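Local structure of possible thiamine biosynthesis enzyme (Candida albicans, 2X7P) at the 2-(2-ethoxyethoxy)ethanol site. The protein probably binds a small solute, perhaps one linked to thiamine biosynthesis, through a fold of the periplasmic binding protein type. Sequence-based numbering; all coordinates share one arbitrary frame.

The 2-(2-ethoxyethoxy)ethanol site. Residues 22, 24-26, 54-55, 73, 177, 180, 203. With AE3 (2-(2-ethoxyethoxy)ethanol), chain B.
Leu73, at the end of strand 69-73, lays its CD1 methyl against the ethyl end of 2-(2-ethoxyethoxy)ethanol, 3.6 Å from AE3 C1. The other methyl, CD2, packs toward the rim of one face of the Trp203 indole. The opposite indole face meets Phe26, whose own ring carries the Trp203 NE1 nitrogen above its centre. Held between Leu73 and Phe26, Trp203 turns its six-membered ring toward the middle of the chain, with CZ2 3.4 Å from AE3 C5 and CH2 touching AE3 C3. Ile22 sets CB at the indole edge, in plane, and its chain, extended at chi2 (177°), brings CD1 to 3.5 Å from AE3 C3. Near the ethyl end, Gly54 offers its CA, and Ser55, which begins helix 55-63, is held by a hydrogen bond of 2.8 Å from Leu73 N to Ser55 OG. Glu24, bent at chi2 (-75°), lays its CG methylene 3.7 Å from AE3 C4, while its carboxylate extends alongside toward the hydroxyl end, beyond bonding distance of AE3 O4. At that end, Glu177 and Thr180 come from the other side of the cleft. Glu177 CG, anti to the backbone N (chi1 -165°), packs against AE3 C6. Glu177 OE1 accepts from Thr180 N at 2.7 Å and from Thr180 OG1, the latter on its anti lone pair, which fixes the carboxylate. The ligand hydroxyl AE3 O4 reaches Thr180 OG1 through a water, 2.8 Å from AE3 O4; no direct hydrogen bond joins protein and ligand. The grip is mostly apolar packing, and the glycol ether may come from purification or crystallisation. The site lies in the cleft between the two lobes, where periplasmic binding proteins hold their solutes, and so probably marks this protein's natural ligand pocket.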
loop_
_atom_site.group_PDB
_atom_site.type_symbol
_atom_site.label_atom_id
_atom_site.label_comp_id
_atom_site.label_asym_id
_atom_site.label_seq_id
_atom_site.Cartn_x
_atom_site.Cartn_y
_atom_site.Cartn_z
ATOM N N ILE A 22 -0.535 -2.925 8.851
ATOM C CA ILE A 22 -0.882 -4.151 8.145
ATOM C C ILE A 22 0.193 -5.208 8.374
ATOM O O ILE A 22 1.365 -4.977 8.080
ATOM C CB ILE A 22 -1.050 -3.900 6.635
ATOM C CG1 ILE A 22 -2.128 -2.840 6.393
ATOM C CG2 ILE A 22 -1.392 -5.194 5.914
ATOM C CD1 ILE A 22 -2.316 -2.475 4.938
ATOM N N GLU A 24 2.337 -7.322 7.442
ATOM C CA GLU A 24 3.068 -7.764 6.263
ATOM C C GLU A 24 4.566 -7.637 6.493
ATOM O O GLU A 24 5.004 -7.133 7.526
ATOM C CB GLU A 24 2.661 -6.934 5.044
ATOM C CG GLU A 24 1.397 -7.411 4.350
ATOM C CD GLU A 24 1.625 -8.664 3.526
ATOM O OE1 GLU A 24 2.762 -9.181 3.527
ATOM O OE2 GLU A 24 0.668 -9.130 2.875
ATOM N N HIS A 25 5.351 -8.099 5.526
ATOM C CA HIS A 25 6.798 -7.940 5.584
ATOM C C HIS A 25 7.173 -6.462 5.642
ATOM O O HIS A 25 8.216 -6.097 6.181
ATOM C CB HIS A 25 7.461 -8.609 4.378
ATOM C CG HIS A 25 6.621 -8.585 3.140
ATOM N ND1 HIS A 25 6.085 -7.424 2.626
ATOM C CD2 HIS A 25 6.229 -9.580 2.308
ATOM C CE1 HIS A 25 5.395 -7.705 1.535
ATOM N NE2 HIS A 25 5.467 -9.006 1.320
ATOM N N PHE A 26 6.309 -5.614 5.091
ATOM C CA PHE A 26 6.548 -4.174 5.078
ATOM C C PHE A 26 6.512 -3.561 6.476
ATOM O O PHE A 26 7.042 -2.472 6.693
ATOM C CB PHE A 26 5.531 -3.464 4.180
ATOM C CG PHE A 26 5.823 -3.590 2.713
ATOM C CD1 PHE A 26 6.838 -2.849 2.130
ATOM C CD2 PHE A 26 5.082 -4.446 1.916
ATOM C CE1 PHE A 26 7.109 -2.960 0.779
ATOM C CE2 PHE A 26 5.347 -4.561 0.565
ATOM C CZ PHE A 26 6.362 -3.817 -0.004
ATOM N N GLY A 54 -6.786 -4.636 5.189
ATOM C CA GLY A 54 -6.126 -3.842 4.169
ATOM C C GLY A 54 -6.231 -2.345 4.387
ATOM O O GLY A 54 -6.675 -1.887 5.441
ATOM N N SER A 55 -5.820 -1.580 3.379
ATOM C CA SER A 55 -5.820 -0.123 3.462
ATOM C C SER A 55 -7.234 0.446 3.497
ATOM O O SER A 55 -7.459 1.540 4.018
ATOM C CB SER A 55 -5.044 0.479 2.288
ATOM O OG SER A 55 -3.689 0.064 2.307
ATOM N N LEU A 73 -1.326 1.367 1.608
ATOM C CA LEU A 73 -0.981 1.659 0.222
ATOM C C LEU A 73 -1.257 3.115 -0.139
ATOM O O LEU A 73 -2.240 3.703 0.312
ATOM C CB LEU A 73 -1.730 0.724 -0.728
ATOM C CG LEU A 73 -1.410 -0.764 -0.578
ATOM C CD1 LEU A 73 -2.175 -1.584 -1.604
ATOM C CD2 LEU A 73 0.087 -1.003 -0.708
ATOM N N GLU A 177 -0.556 -8.583 -5.773
ATOM C CA GLU A 177 0.829 -8.384 -5.353
ATOM C C GLU A 177 1.659 -9.644 -5.598
ATOM O O GLU A 177 1.231 -10.753 -5.277
ATOM C CB GLU A 177 0.895 -7.959 -3.884
ATOM C CG GLU A 177 2.242 -7.391 -3.458
ATOM C CD GLU A 177 3.282 -8.467 -3.219
ATOM O OE1 GLU A 177 2.897 -9.586 -2.821
ATOM O OE2 GLU A 177 4.483 -8.193 -3.422
ATOM N N THR A 180 2.707 -12.263 -2.804
ATOM C CA THR A 180 1.499 -12.907 -2.306
ATOM C C THR A 180 1.061 -13.991 -3.285
ATOM O O THR A 180 0.521 -15.023 -2.889
ATOM C CB THR A 180 0.352 -11.895 -2.130
ATOM O OG1 THR A 180 0.777 -10.829 -1.272
ATOM C CG2 THR A 180 -0.871 -12.570 -1.527
ATOM N N TRP A 203 4.022 2.478 -0.131
ATOM C CA TRP A 203 3.444 2.731 1.191
ATOM C C TRP A 203 3.653 4.161 1.687
ATOM O O TRP A 203 4.674 4.786 1.401
ATOM C CB TRP A 203 4.009 1.745 2.216
ATOM C CG TRP A 203 3.665 0.319 1.931
ATOM C CD1 TRP A 203 4.165 -0.459 0.929
ATOM C CD2 TRP A 203 2.754 -0.508 2.665
ATOM N NE1 TRP A 203 3.617 -1.717 0.988
ATOM C CE2 TRP A 203 2.748 -1.774 2.046
ATOM C CE3 TRP A 203 1.941 -0.300 3.784
ATOM C CZ2 TRP A 203 1.963 -2.826 2.508
ATOM C CZ3 TRP A 203 1.161 -1.347 4.240
ATOM C CH2 TRP A 203 1.177 -2.593 3.603
HETATM C C1 AE3 B . -4.642 -3.233 0.489
HETATM C C2 AE3 B . -3.533 -3.303 1.533
HETATM O O2 AE3 B . -2.624 -4.356 1.217
HETATM C C3 AE3 B . -1.502 -4.320 2.095
HETATM C C4 AE3 B . -0.568 -5.500 1.857
HETATM O O3 AE3 B . -0.199 -5.580 0.483
HETATM C C5 AE3 B . 1.173 -5.241 0.296
HETATM C C6 AE3 B . 2.016 -6.500 0.150
HETATM O O4 AE3 B . 1.267 -7.503 -0.541
HETATM O O HOH W 1 -1.187 -8.727 -1.049
#